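Local coordinates for uncharacterized protein (Candida albicans, PDB 5K04) that probably serves as the non-catalytic auxiliary subunit of the NatB N-terminal acetyltransferase complex, an all-helical scaffold that holds the NAT3 subunit, at residues Glu187-Thr192 against Asp212-Leu217; Gln202-Val207 against Leu217-Ala222; Tyr149-His154 against Gly487-Leu492; Leu195-Ile200 against Met223-Ser228. All coordinates share one frame; numbering follows the deposited sequence.

Contact 1. Residues Glu187-Thr192 against Asp212-Leu217; sequences EIYVYT and DLELKL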
loop_
_atom_site.group_PDB
_atom_site.type_symbol
_atom_site.label_atom_id
_atom_site.label_comp_id
_atom_site.label_asym_id
_atom_site.label_seq_id
_atom_site.Cartn_x
_atom_site.Cartn_y
_atom_site.Cartn_z
ATOM N N GLU A 187 2.495 -3.360 28.262
ATOM C CA GLU A 187 3.551 -2.752 29.066
ATOM C C GLU A 187 4.810 -3.614 29.030
ATOM O O GLU A 187 5.920 -3.101 28.861
ATOM C CB GLU A 187 3.072 -2.544 30.510
ATOM C CG GLU A 187 1.767 -1.799 30.634
ATOM C CD GLU A 187 1.334 -1.593 32.071
ATOM O OE1 GLU A 187 1.931 -2.227 32.966
ATOM O OE2 GLU A 187 0.388 -0.796 32.304
ATOM N N ILE A 188 4.647 -4.930 29.179
ATOM C CA ILE A 188 5.785 -5.840 29.099
ATOM C C ILE A 188 6.466 -5.717 27.741
ATOM O O ILE A 188 7.699 -5.649 27.653
ATOM C CB ILE A 188 5.323 -7.282 29.387
ATOM C CG1 ILE A 188 4.830 -7.409 30.838
ATOM C CG2 ILE A 188 6.439 -8.267 29.103
ATOM C CD1 ILE A 188 4.225 -8.769 31.190
ATOM N N TYR A 189 5.673 -5.647 26.665
ATOM C CA TYR A 189 6.241 -5.443 25.334
ATOM C C TYR A 189 7.149 -4.209 25.305
ATOM O O TYR A 189 8.300 -4.286 24.859
ATOM C CB TYR A 189 5.113 -5.335 24.300
ATOM C CG TYR A 189 5.565 -4.868 22.921
ATOM C CD1 TYR A 189 6.133 -5.762 22.004
ATOM C CD2 TYR A 189 5.418 -3.529 22.533
ATOM C CE1 TYR A 189 6.567 -5.329 20.738
ATOM C CE2 TYR A 189 5.822 -3.091 21.264
ATOM C CZ TYR A 189 6.405 -3.994 20.381
ATOM O OH TYR A 189 6.808 -3.567 19.153
ATOM N N VAL A 190 6.655 -3.068 25.811
ATOM C CA VAL A 190 7.429 -1.828 25.759
ATOM C C VAL A 190 8.765 -2.016 26.454
ATOM O O VAL A 190 9.816 -1.613 25.943
ATOM C CB VAL A 190 6.648 -0.658 26.391
ATOM C CG1 VAL A 190 7.527 0.601 26.437
ATOM C CG2 VAL A 190 5.399 -0.368 25.600
ATOM N N TYR A 191 8.730 -2.629 27.641
ATOM C CA TYR A 191 9.941 -2.892 28.408
ATOM C C TYR A 191 10.958 -3.670 27.571
ATOM O O TYR A 191 12.143 -3.316 27.536
ATOM C CB TYR A 191 9.562 -3.644 29.699
ATOM C CG TYR A 191 10.668 -3.782 30.709
ATOM C CD1 TYR A 191 11.550 -2.745 30.943
ATOM C CD2 TYR A 191 10.829 -4.950 31.443
ATOM C CE1 TYR A 191 12.577 -2.871 31.855
ATOM C CE2 TYR A 191 11.855 -5.078 32.375
ATOM C CZ TYR A 191 12.724 -4.041 32.578
ATOM O OH TYR A 191 13.744 -4.170 33.510
ATOM N N THR A 192 10.501 -4.719 26.858
ATOM C CA THR A 192 11.415 -5.549 26.069
ATOM C C THR A 192 12.110 -4.761 24.969
ATOM O O THR A 192 13.160 -5.195 24.485
ATOM C CB THR A 192 10.691 -6.722 25.418
ATOM O OG1 THR A 192 9.748 -6.220 24.469
ATOM C CG2 THR A 192 9.985 -7.582 26.462
ATOM N N ASP A 212 0.890 -13.158 25.387
ATOM C CA ASP A 212 0.227 -13.146 24.099
ATOM C C ASP A 212 1.190 -13.681 23.040
ATOM O O ASP A 212 2.365 -13.942 23.315
ATOM C CB ASP A 212 -0.260 -11.727 23.772
ATOM C CG ASP A 212 0.853 -10.694 23.860
ATOM O OD1 ASP A 212 2.024 -11.087 24.037
ATOM O OD2 ASP A 212 0.571 -9.484 23.750
ATOM N N LEU A 213 0.669 -13.858 21.816
ATOM C CA LEU A 213 1.481 -14.420 20.735
ATOM C C LEU A 213 2.738 -13.586 20.510
ATOM O O LEU A 213 3.828 -14.131 20.336
ATOM C CB LEU A 213 0.656 -14.513 19.441
ATOM C CG LEU A 213 1.381 -15.244 18.298
ATOM C CD1 LEU A 213 1.877 -16.632 18.755
ATOM C CD2 LEU A 213 0.508 -15.379 17.066
ATOM N N GLU A 214 2.604 -12.258 20.542
ATOM C CA GLU A 214 3.745 -11.369 20.328
ATOM C C GLU A 214 4.898 -11.703 21.273
ATOM O O GLU A 214 6.056 -11.795 20.855
ATOM C CB GLU A 214 3.283 -9.916 20.512
ATOM C CG GLU A 214 4.337 -8.858 20.299
ATOM C CD GLU A 214 4.618 -8.544 18.821
ATOM O OE1 GLU A 214 3.683 -8.559 17.992
ATOM O OE2 GLU A 214 5.797 -8.275 18.504
ATOM N N LEU A 215 4.589 -11.897 22.561
ATOM C CA LEU A 215 5.630 -12.114 23.562
ATOM C C LEU A 215 6.120 -13.555 23.571
ATOM O O LEU A 215 7.293 -13.800 23.883
ATOM C CB LEU A 215 5.128 -11.705 24.957
ATOM C CG LEU A 215 4.920 -10.188 25.157
ATOM C CD1 LEU A 215 4.445 -9.879 26.560
ATOM C CD2 LEU A 215 6.181 -9.367 24.820
ATOM N N LYS A 216 5.244 -14.511 23.231
ATOM C CA LYS A 216 5.680 -15.898 23.083
ATOM C C LYS A 216 6.728 -16.011 21.993
ATOM O O LYS A 216 7.766 -16.656 22.174
ATOM C CB LYS A 216 4.493 -16.811 22.767
ATOM C CG LYS A 216 3.474 -16.969 23.895
ATOM C CD LYS A 216 2.437 -18.043 23.536
ATOM C CE LYS A 216 1.252 -18.031 24.522
ATOM N NZ LYS A 216 0.222 -19.053 24.161
ATOM N N LEU A 217 6.475 -15.370 20.847
ATOM C CA LEU A 217 7.451 -15.401 19.762
ATOM C C LEU A 217 8.749 -14.744 20.191
ATOM O O LEU A 217 9.838 -15.252 19.908
ATOM C CB LEU A 217 6.881 -14.713 18.525
ATOM C CG LEU A 217 5.673 -15.427 17.898
ATOM C CD1 LEU A 217 5.054 -14.623 16.728
ATOM C CD2 LEU A 217 6.021 -16.833 17.461
#
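Leu215 reaches across to the flank of the helix containing Glu187-Thr192 and does most of the apolar work, splitting its two methyls between two neighbours. CD1 packs on Ile188, with Ile188 CG2 3.6 Å from Leu215 CD1, and the two side chains cross at about a right angle. CD2 instead lies on the backbone, 4.0 Å from Tyr189 CA, close to the start of that side chain. Ile188 presents CG2 because its longer branch, through CG1, is turned away from the carbonyl carbon and back beside the backbone N (chi1 -65°).

The second kind of contact is mixed in polarity. The Tyr189 ring meets the bent chain of Glu214: Tyr189 CD1 is 4.0 Å from Glu214 CG, and Tyr189 CE1 is 3.8 Å from Glu214 OE2. Ring and carboxylate planes stand 84° apart, and the oxygen approaches the ring obliquely.

Asp212 caps its own helix rather than bonding across: as the N-cap, its OD1 accepts from Leu215 N at 3.1 Å, the donor lying above the carboxylate plane. Its other oxygen, OD2, bonds Thr185 OG1, tying the cap to the start of the facing helix.

The axes of the two short helical segments approach to 10.6 Å, with 34° between their N-to-C directions. Glu214 also packs against Pro6 of the NAT3 chain. Such helix-on-helix packing is consistent with a TPR-like helical array.

Contact 2. Residues Gln202-Val207 against Leu217-Ala222; sequences QVLSGV and LLYMKA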
loop_
_atom_site.group_PDB
_atom_site.type_symbol
_atom_site.label_atom_id
_atom_site.label_comp_id
_atom_site.label_asym_id
_atom_site.label_seq_id
_atom_site.Cartn_x
_atom_site.Cartn_y
_atom_site.Cartn_z
ATOM N N GLN A 202 15.132 -13.712 30.832
ATOM C CA GLN A 202 15.016 -13.624 32.279
ATOM C C GLN A 202 13.705 -12.949 32.684
ATOM O O GLN A 202 13.015 -13.416 33.594
ATOM C CB GLN A 202 16.240 -12.878 32.831
ATOM C CG GLN A 202 16.295 -12.765 34.322
ATOM C CD GLN A 202 16.177 -14.121 35.008
ATOM O OE1 GLN A 202 16.779 -15.105 34.577
ATOM N NE2 GLN A 202 15.392 -14.171 36.079
ATOM N N VAL A 203 13.325 -11.873 31.992
ATOM C CA VAL A 203 12.088 -11.166 32.322
ATOM C C VAL A 203 10.872 -12.018 31.979
ATOM O O VAL A 203 10.013 -12.272 32.830
ATOM C CB VAL A 203 12.038 -9.810 31.599
ATOM C CG1 VAL A 203 10.668 -9.141 31.802
ATOM C CG2 VAL A 203 13.147 -8.922 32.106
ATOM N N LEU A 204 10.787 -12.478 30.726
ATOM C CA LEU A 204 9.605 -13.206 30.275
ATOM C C LEU A 204 9.425 -14.546 30.989
ATOM O O LEU A 204 8.305 -15.057 31.039
ATOM C CB LEU A 204 9.673 -13.407 28.766
ATOM C CG LEU A 204 9.554 -12.115 27.956
ATOM C CD1 LEU A 204 9.390 -12.413 26.470
ATOM C CD2 LEU A 204 8.371 -11.270 28.481
ATOM N N SER A 205 10.497 -15.116 31.547
ATOM C CA SER A 205 10.393 -16.369 32.285
ATOM C C SER A 205 9.746 -16.188 33.651
ATOM O O SER A 205 9.362 -17.181 34.270
ATOM C CB SER A 205 11.773 -17.008 32.473
ATOM O OG SER A 205 12.523 -16.303 33.448
ATOM N N GLY A 206 9.650 -14.954 34.155
ATOM C CA GLY A 206 9.024 -14.728 35.447
ATOM C C GLY A 206 7.642 -14.099 35.376
ATOM O O GLY A 206 7.022 -13.815 36.402
ATOM N N VAL A 207 7.150 -13.855 34.165
ATOM C CA VAL A 207 5.862 -13.201 34.006
ATOM C C VAL A 207 4.763 -14.139 34.469
ATOM O O VAL A 207 4.660 -15.272 33.985
ATOM C CB VAL A 207 5.649 -12.790 32.546
ATOM C CG1 VAL A 207 4.207 -12.350 32.337
ATOM C CG2 VAL A 207 6.615 -11.698 32.173
ATOM N N LEU A 217 6.475 -15.370 20.847
ATOM C CA LEU A 217 7.451 -15.401 19.762
ATOM C C LEU A 217 8.749 -14.744 20.191
ATOM O O LEU A 217 9.838 -15.252 19.908
ATOM C CB LEU A 217 6.881 -14.713 18.525
ATOM C CG LEU A 217 5.673 -15.427 17.898
ATOM C CD1 LEU A 217 5.054 -14.623 16.728
ATOM C CD2 LEU A 217 6.021 -16.833 17.461
ATOM N N LEU A 218 8.641 -13.616 20.897
ATOM C CA LEU A 218 9.816 -12.914 21.397
ATOM C C LEU A 218 10.572 -13.768 22.410
ATOM O O LEU A 218 11.807 -13.811 22.402
ATOM C CB LEU A 218 9.374 -11.592 22.015
ATOM C CG LEU A 218 10.490 -10.657 22.476
ATOM C CD1 LEU A 218 11.372 -10.221 21.300
ATOM C CD2 LEU A 218 9.897 -9.455 23.195
ATOM N N TYR A 219 9.838 -14.463 23.284
ATOM C CA TYR A 219 10.465 -15.342 24.259
ATOM C C TYR A 219 11.250 -16.454 23.571
ATOM O O TYR A 219 12.365 -16.793 23.988
ATOM C CB TYR A 219 9.390 -15.917 25.182
ATOM C CG TYR A 219 9.907 -16.723 26.352
ATOM C CD1 TYR A 219 10.992 -16.296 27.104
ATOM C CD2 TYR A 219 9.269 -17.898 26.732
ATOM C CE1 TYR A 219 11.443 -17.049 28.185
ATOM C CE2 TYR A 219 9.713 -18.649 27.802
ATOM C CZ TYR A 219 10.802 -18.227 28.527
ATOM O OH TYR A 219 11.251 -18.980 29.591
ATOM N N MET A 220 10.671 -17.046 22.520
ATOM C CA MET A 220 11.333 -18.157 21.842
ATOM C C MET A 220 12.556 -17.671 21.072
ATOM O O MET A 220 13.596 -18.337 21.062
ATOM C CB MET A 220 10.343 -18.880 20.913
ATOM C CG MET A 220 9.436 -19.899 21.631
ATOM S SD MET A 220 8.544 -20.992 20.568
ATOM C CE MET A 220 7.295 -19.888 20.105
ATOM N N LYS A 221 12.451 -16.497 20.438
ATOM C CA LYS A 221 13.583 -15.923 19.719
ATOM C C LYS A 221 14.733 -15.605 20.666
ATOM O O LYS A 221 15.904 -15.819 20.331
ATOM C CB LYS A 221 13.125 -14.663 18.988
ATOM C CG LYS A 221 14.229 -13.910 18.312
ATOM C CD LYS A 221 13.713 -12.626 17.676
ATOM C CE LYS A 221 14.863 -11.919 16.974
ATOM N NZ LYS A 221 14.464 -10.614 16.420
ATOM N N ALA A 222 14.406 -15.099 21.855
ATOM C CA ALA A 222 15.428 -14.786 22.845
ATOM C C ALA A 222 16.163 -16.045 23.292
ATOM O O ALA A 222 17.402 -16.098 23.248
ATOM C CB ALA A 222 14.786 -14.065 24.030
#
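Tyr219 lays its side chain along Leu204, joining the end of helix 197-204 to the middle of helix 213-225 in the all-helical scaffold of this subunit. The backbones come within 6.4 Å, measured from Leu204 CA to Tyr219 CA.

The apolar contacts centre on Leu204. Its side chain and that of Tyr219 run past each other in opposite directions, so each one's outer atoms meet the other's base: Leu204 CB is 3.6 Å from Tyr219 CD1, while Leu204 CD1 is 3.7 Å from Tyr219 CB. Tyr219 CG points away from its own backbone N (chi1 -173°), which carries the ring out alongside Leu204 as far as Ser205. Leu218 adds a looser methyl contact, its CD2 4.4 Å from Leu204 CD1. Beyond the pair, Ile188 backs Leu204, and Tyr235 meets the Tyr219 ring edge-to-face.

The side-chain hydrogen bond here is internal to Gln202-Val207. The Ser205 hydroxyl turns back on its own chain, with OG donating to Gln202 O at 2.9 Å from above the carbonyl plane. That leaves carbon to face the phenol: Ser205 CB lies 3.5 Å from Tyr219 OH.

Contact 3. Residues Tyr149-His154 against Gly487-Leu492; sequences YAFSFH and GVFNKL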
loop_
_atom_site.group_PDB
_atom_site.type_symbol
_atom_site.label_atom_id
_atom_site.label_comp_id
_atom_site.label_asym_id
_atom_site.label_seq_id
_atom_site.Cartn_x
_atom_site.Cartn_y
_atom_site.Cartn_z
ATOM N N TYR A 149 6.010 8.214 26.913
ATOM C CA TYR A 149 7.361 8.751 26.948
ATOM C C TYR A 149 8.388 7.649 26.707
ATOM O O TYR A 149 9.290 7.802 25.877
ATOM C CB TYR A 149 7.552 9.434 28.299
ATOM C CG TYR A 149 8.792 10.256 28.448
ATOM C CD1 TYR A 149 9.378 10.875 27.345
ATOM C CD2 TYR A 149 9.383 10.429 29.703
ATOM C CE1 TYR A 149 10.523 11.649 27.480
ATOM C CE2 TYR A 149 10.539 11.212 29.852
ATOM C CZ TYR A 149 11.101 11.822 28.735
ATOM O OH TYR A 149 12.238 12.589 28.855
ATOM N N ALA A 150 8.219 6.508 27.391
ATOM C CA ALA A 150 9.116 5.361 27.239
ATOM C C ALA A 150 9.068 4.801 25.826
ATOM O O ALA A 150 10.107 4.524 25.208
ATOM C CB ALA A 150 8.731 4.270 28.242
ATOM N N PHE A 151 7.860 4.599 25.313
ATOM C CA PHE A 151 7.713 4.098 23.953
ATOM C C PHE A 151 8.347 5.051 22.942
ATOM O O PHE A 151 8.931 4.606 21.945
ATOM C CB PHE A 151 6.226 3.871 23.651
ATOM C CG PHE A 151 5.972 3.243 22.312
ATOM C CD1 PHE A 151 6.348 1.932 22.062
ATOM C CD2 PHE A 151 5.355 3.969 21.306
ATOM C CE1 PHE A 151 6.109 1.359 20.818
ATOM C CE2 PHE A 151 5.109 3.403 20.075
ATOM C CZ PHE A 151 5.490 2.096 19.826
ATOM N N SER A 152 8.279 6.360 23.211
ATOM C CA SER A 152 8.844 7.349 22.300
ATOM C C SER A 152 10.361 7.233 22.216
ATOM O O SER A 152 10.944 7.666 21.217
ATOM C CB SER A 152 8.436 8.762 22.731
ATOM O OG SER A 152 9.076 9.159 23.936
ATOM N N PHE A 153 11.008 6.655 23.238
ATOM C CA PHE A 153 12.454 6.445 23.176
ATOM C C PHE A 153 12.808 5.318 22.225
ATOM O O PHE A 153 13.833 5.377 21.535
ATOM C CB PHE A 153 13.013 6.146 24.563
ATOM C CG PHE A 153 13.235 7.364 25.390
ATOM C CD1 PHE A 153 14.251 8.251 25.076
ATOM C CD2 PHE A 153 12.408 7.648 26.468
ATOM C CE1 PHE A 153 14.452 9.413 25.830
ATOM C CE2 PHE A 153 12.599 8.793 27.233
ATOM C CZ PHE A 153 13.626 9.682 26.914
ATOM N N HIS A 154 11.968 4.289 22.182
ATOM C CA HIS A 154 12.089 3.263 21.157
ATOM C C HIS A 154 11.912 3.845 19.758
ATOM O O HIS A 154 12.668 3.508 18.839
ATOM C CB HIS A 154 11.056 2.169 21.389
ATOM C CG HIS A 154 10.849 1.304 20.192
ATOM N ND1 HIS A 154 11.835 0.479 19.697
ATOM C CD2 HIS A 154 9.787 1.157 19.370
ATOM C CE1 HIS A 154 11.381 -0.157 18.635
ATOM N NE2 HIS A 154 10.141 0.237 18.414
ATOM N N GLY A 487 -3.165 2.431 25.063
ATOM C CA GLY A 487 -2.212 1.353 25.274
ATOM C C GLY A 487 -1.688 0.288 24.352
ATOM O O GLY A 487 -1.171 -0.725 24.822
ATOM N N VAL A 488 -1.857 0.482 23.043
ATOM C CA VAL A 488 -1.671 -0.609 22.092
ATOM C C VAL A 488 -0.322 -0.459 21.409
ATOM O O VAL A 488 -0.230 -0.346 20.180
ATOM C CB VAL A 488 -2.823 -0.652 21.078
ATOM C CG1 VAL A 488 -2.990 -2.061 20.547
ATOM C CG2 VAL A 488 -4.113 -0.178 21.740
ATOM N N PHE A 489 0.736 -0.496 22.221
ATOM C CA PHE A 489 2.092 -0.273 21.722
ATOM C C PHE A 489 2.548 -1.390 20.781
ATOM O O PHE A 489 3.378 -1.147 19.894
ATOM C CB PHE A 489 3.019 -0.106 22.925
ATOM C CG PHE A 489 2.549 0.958 23.889
ATOM C CD1 PHE A 489 2.706 2.294 23.584
ATOM C CD2 PHE A 489 1.918 0.621 25.068
ATOM C CE1 PHE A 489 2.253 3.267 24.436
ATOM C CE2 PHE A 489 1.473 1.578 25.925
ATOM C CZ PHE A 489 1.636 2.909 25.611
ATOM N N ASN A 490 2.007 -2.611 20.960
ATOM C CA ASN A 490 2.080 -3.755 20.038
ATOM C C ASN A 490 1.902 -3.406 18.564
ATOM O O ASN A 490 2.421 -4.107 17.690
ATOM C CB ASN A 490 0.986 -4.791 20.385
ATOM C CG ASN A 490 1.508 -5.879 21.241
ATOM O OD1 ASN A 490 2.716 -6.080 21.314
ATOM N ND2 ASN A 490 0.623 -6.606 21.896
ATOM N N LYS A 491 1.106 -2.370 18.287
ATOM C CA LYS A 491 0.640 -2.060 16.948
ATOM C C LYS A 491 0.946 -0.641 16.526
ATOM O O LYS A 491 0.753 -0.309 15.349
ATOM C CB LYS A 491 -0.880 -2.269 16.856
ATOM C CG LYS A 491 -1.387 -3.594 17.413
ATOM C CD LYS A 491 -0.870 -4.793 16.593
ATOM C CE LYS A 491 -1.605 -6.099 16.982
ATOM N NZ LYS A 491 -0.940 -7.308 16.406
ATOM N N LEU A 492 1.390 0.207 17.463
ATOM C CA LEU A 492 1.490 1.641 17.219
ATOM C C LEU A 492 2.493 1.956 16.122
ATOM O O LEU A 492 2.202 2.735 15.203
ATOM C CB LEU A 492 1.884 2.354 18.511
ATOM C CG LEU A 492 0.727 3.074 19.187
ATOM C CD1 LEU A 492 1.200 3.822 20.429
ATOM C CD2 LEU A 492 0.026 4.017 18.174
#
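The helix through Tyr149-His154 faces the first turn of helix 489-503, and the chains come nearest at Phe151 and Phe489, whose CA atoms are 7.5 Å apart. This is a long-range tie within the all-helical scaffold, bringing together helices more than 330 residues apart in sequence. Just ahead of the turn, helix 456-485 is closed by a Schellman motif, Gly487 having positive phi (76°), and the chain then starts again as the helix that supplies Phe489 and Leu492.

The contact is apolar and buried, and Phe151 is its hub. Its ring stands out from the helix because CG is opposite the backbone N (chi1 -175°), and it lies across Phe489 and Leu492, both of which approach from the same side of its plane. Phe489 comes over one face, offset toward the rim, with its CD1 3.6 Å from Phe151 CG. The rings meet obliquely, planes at 50° and centroids 5.2 Å apart, while the side chains slide past each other in opposite directions. The far end of the Phe151 ring also nears backbone, with CE1 3.8 Å from Phe489 O.

Val190 and Gln186 of helix 185-192 also pack on Phe489, and Leu193 touches Phe151. The same turn also carries bonds to the NAT3 chain: Lys491 NZ bonds Phe7 O of that subunit, and Asn490 O bonds its Gln8 NE2.

Leu492 meets the outer end of the Phe151 ring, crossing it obliquely; Leu492 CB sits 3.7 Å from Phe151 CE2, and Leu492 CD1 is 3.9 Å from that same ring carbon.

Contact 4. Residues Leu195-Ile200 against Met223-Ser228; sequences LSSKEI and MKENAS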
loop_
_atom_site.group_PDB
_atom_site.type_symbol
_atom_site.label_atom_id
_atom_site.label_comp_id
_atom_site.label_asym_id
_atom_site.label_seq_id
_atom_site.Cartn_x
_atom_site.Cartn_y
_atom_site.Cartn_z
ATOM N N LEU A 195 15.708 -4.084 26.187
ATOM C CA LEU A 195 16.379 -5.176 26.864
ATOM C C LEU A 195 17.204 -6.013 25.900
ATOM O O LEU A 195 16.860 -6.170 24.727
ATOM C CB LEU A 195 15.371 -6.090 27.549
ATOM C CG LEU A 195 14.536 -5.466 28.654
ATOM C CD1 LEU A 195 13.652 -6.547 29.245
ATOM C CD2 LEU A 195 15.445 -4.817 29.722
ATOM N N SER A 196 18.272 -6.602 26.432
ATOM C CA SER A 196 19.025 -7.577 25.671
ATOM C C SER A 196 18.247 -8.884 25.580
ATOM O O SER A 196 17.277 -9.128 26.306
ATOM C CB SER A 196 20.391 -7.831 26.314
ATOM O OG SER A 196 20.249 -8.481 27.570
ATOM N N SER A 197 18.705 -9.736 24.669
ATOM C CA SER A 197 18.138 -11.071 24.539
ATOM C C SER A 197 18.239 -11.839 25.856
ATOM O O SER A 197 17.314 -12.573 26.228
ATOM C CB SER A 197 18.858 -11.816 23.406
ATOM O OG SER A 197 18.050 -12.831 22.840
ATOM N N LYS A 198 19.361 -11.674 26.579
ATOM C CA LYS A 198 19.523 -12.327 27.877
ATOM C C LYS A 198 18.502 -11.811 28.878
ATOM O O LYS A 198 17.901 -12.591 29.628
ATOM C CB LYS A 198 20.936 -12.105 28.423
ATOM C CG LYS A 198 22.032 -12.807 27.659
ATOM C CD LYS A 198 21.918 -14.322 27.785
ATOM C CE LYS A 198 22.629 -14.846 29.024
ATOM N NZ LYS A 198 22.783 -16.343 28.987
ATOM N N GLU A 199 18.303 -10.491 28.908
ATOM C CA GLU A 199 17.361 -9.908 29.852
ATOM C C GLU A 199 15.926 -10.279 29.493
ATOM O O GLU A 199 15.115 -10.570 30.378
ATOM C CB GLU A 199 17.550 -8.390 29.893
ATOM C CG GLU A 199 18.887 -7.926 30.457
ATOM C CD GLU A 199 19.144 -6.436 30.204
ATOM O OE1 GLU A 199 18.887 -5.963 29.074
ATOM O OE2 GLU A 199 19.598 -5.743 31.142
ATOM N N ILE A 200 15.608 -10.295 28.195
ATOM C CA ILE A 200 14.267 -10.665 27.740
ATOM C C ILE A 200 13.881 -12.052 28.261
ATOM O O ILE A 200 12.780 -12.251 28.790
ATOM C CB ILE A 200 14.191 -10.594 26.202
ATOM C CG1 ILE A 200 14.214 -9.135 25.719
ATOM C CG2 ILE A 200 12.962 -11.316 25.686
ATOM C CD1 ILE A 200 14.183 -8.993 24.207
ATOM N N MET A 223 15.413 -17.082 23.699
ATOM C CA MET A 223 16.027 -18.345 24.112
ATOM C C MET A 223 16.943 -18.901 23.038
ATOM O O MET A 223 18.036 -19.402 23.331
ATOM C CB MET A 223 14.956 -19.378 24.423
ATOM C CG MET A 223 14.146 -19.096 25.659
ATOM S SD MET A 223 12.559 -19.821 25.390
ATOM C CE MET A 223 12.632 -20.631 26.877
ATOM N N LYS A 224 16.506 -18.837 21.784
ATOM C CA LYS A 224 17.346 -19.325 20.703
ATOM C C LYS A 224 18.637 -18.524 20.625
ATOM O O LYS A 224 19.727 -19.098 20.538
ATOM C CB LYS A 224 16.577 -19.262 19.383
ATOM C CG LYS A 224 17.290 -19.901 18.208
ATOM C CD LYS A 224 16.655 -19.416 16.919
ATOM C CE LYS A 224 17.331 -19.997 15.691
ATOM N NZ LYS A 224 16.695 -19.400 14.479
ATOM N N GLU A 225 18.529 -17.191 20.683
ATOM C CA GLU A 225 19.709 -16.331 20.626
ATOM C C GLU A 225 20.625 -16.544 21.829
ATOM O O GLU A 225 21.850 -16.451 21.703
ATOM C CB GLU A 225 19.284 -14.860 20.529
ATOM C CG GLU A 225 19.305 -14.312 19.094
ATOM C CD GLU A 225 18.407 -13.090 18.898
ATOM O OE1 GLU A 225 18.448 -12.171 19.747
ATOM O OE2 GLU A 225 17.655 -13.063 17.895
ATOM N N ASN A 226 20.056 -16.822 23.004
ATOM C CA ASN A 226 20.867 -17.099 24.185
ATOM C C ASN A 226 21.391 -18.534 24.227
ATOM O O ASN A 226 22.135 -18.876 25.154
ATOM C CB ASN A 226 20.064 -16.825 25.460
ATOM C CG ASN A 226 19.463 -15.425 25.499
ATOM O OD1 ASN A 226 19.960 -14.492 24.847
ATOM N ND2 ASN A 226 18.373 -15.273 26.279
ATOM N N ALA A 227 21.031 -19.370 23.250
ATOM C CA ALA A 227 21.377 -20.796 23.247
ATOM C C ALA A 227 20.790 -21.504 24.463
ATOM O O ALA A 227 21.405 -22.414 25.028
ATOM C CB ALA A 227 22.894 -21.019 23.165
ATOM N N SER A 228 19.601 -21.061 24.882
ATOM C CA SER A 228 18.870 -21.669 25.998
ATOM C C SER A 228 18.010 -22.820 25.468
ATOM O O SER A 228 16.775 -22.784 25.455
ATOM C CB SER A 228 18.033 -20.615 26.713
ATOM O OG SER A 228 18.832 -19.511 27.078
#
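Asn226 and Ser197 form the tight part of this contact. The Asn226 amide donates ND2 to Ser197 O over 2.9 Å, nearly straight at 169°. The acceptor lies in the plane of the amide, yet the donor stands well above the carbonyl plane of Ser197. Asn226 OD1 fits in beside the serine, 3.2 Å from Ser197 CB. ND2 also bonds Glu201 OE1 one turn on, so two acceptors on helix 197-204 fix the rotation of the amide.

Both partners sit at helix ends. Ser196 is the N-cap of helix 197-204 and forms a capping box with Glu199: Glu199 N donates to Ser196 OG at 3.1 Å, and Ser196 N donates to the anti lone pair of Glu199 OE1 at 2.8 Å. Across from it, helix 213-225 finishes in a Schellman motif at Ala227. The start of one helix is thus pinned to the end of another in the all-helical scaffold.

Toward solvent the contact is looser. Lys198 is exposed, and its chain, bent at chi2 and chi3, folds its aliphatic part obliquely over the asparagine, with Lys198 CD 3.5 Å from Asn226 CG. Glu225, also exposed, extends beyond CG to bring OE1 within 3.2 Å of Ser197 OG. Ala222 O is also near that hydroxyl, as a weak partner.

In the fold
Contacts 1, 2 and 4 follow one another along helix 213-225, which meets helix 185-192 near its start and helix 197-204 over the rest of its length. Contacts 1 and 2 share Leu217, and the centre of contact 2 lies about 8 Å from those of contacts 1 and 4. Ile188 CG2 touches Leu204 CD2 at 3.6 Å, which makes contacts 1 and 2 continuous. Contact 3 closes a far longer loop that encloses the other three. Its centre is about 12 Å from that of contact 1, and Asn490 bridges them by packing on Tyr189 and Glu214. Contacts 1, 2 and 3 also touch the NAT3 chain, mostly near its start; contact 4 touches no other chain.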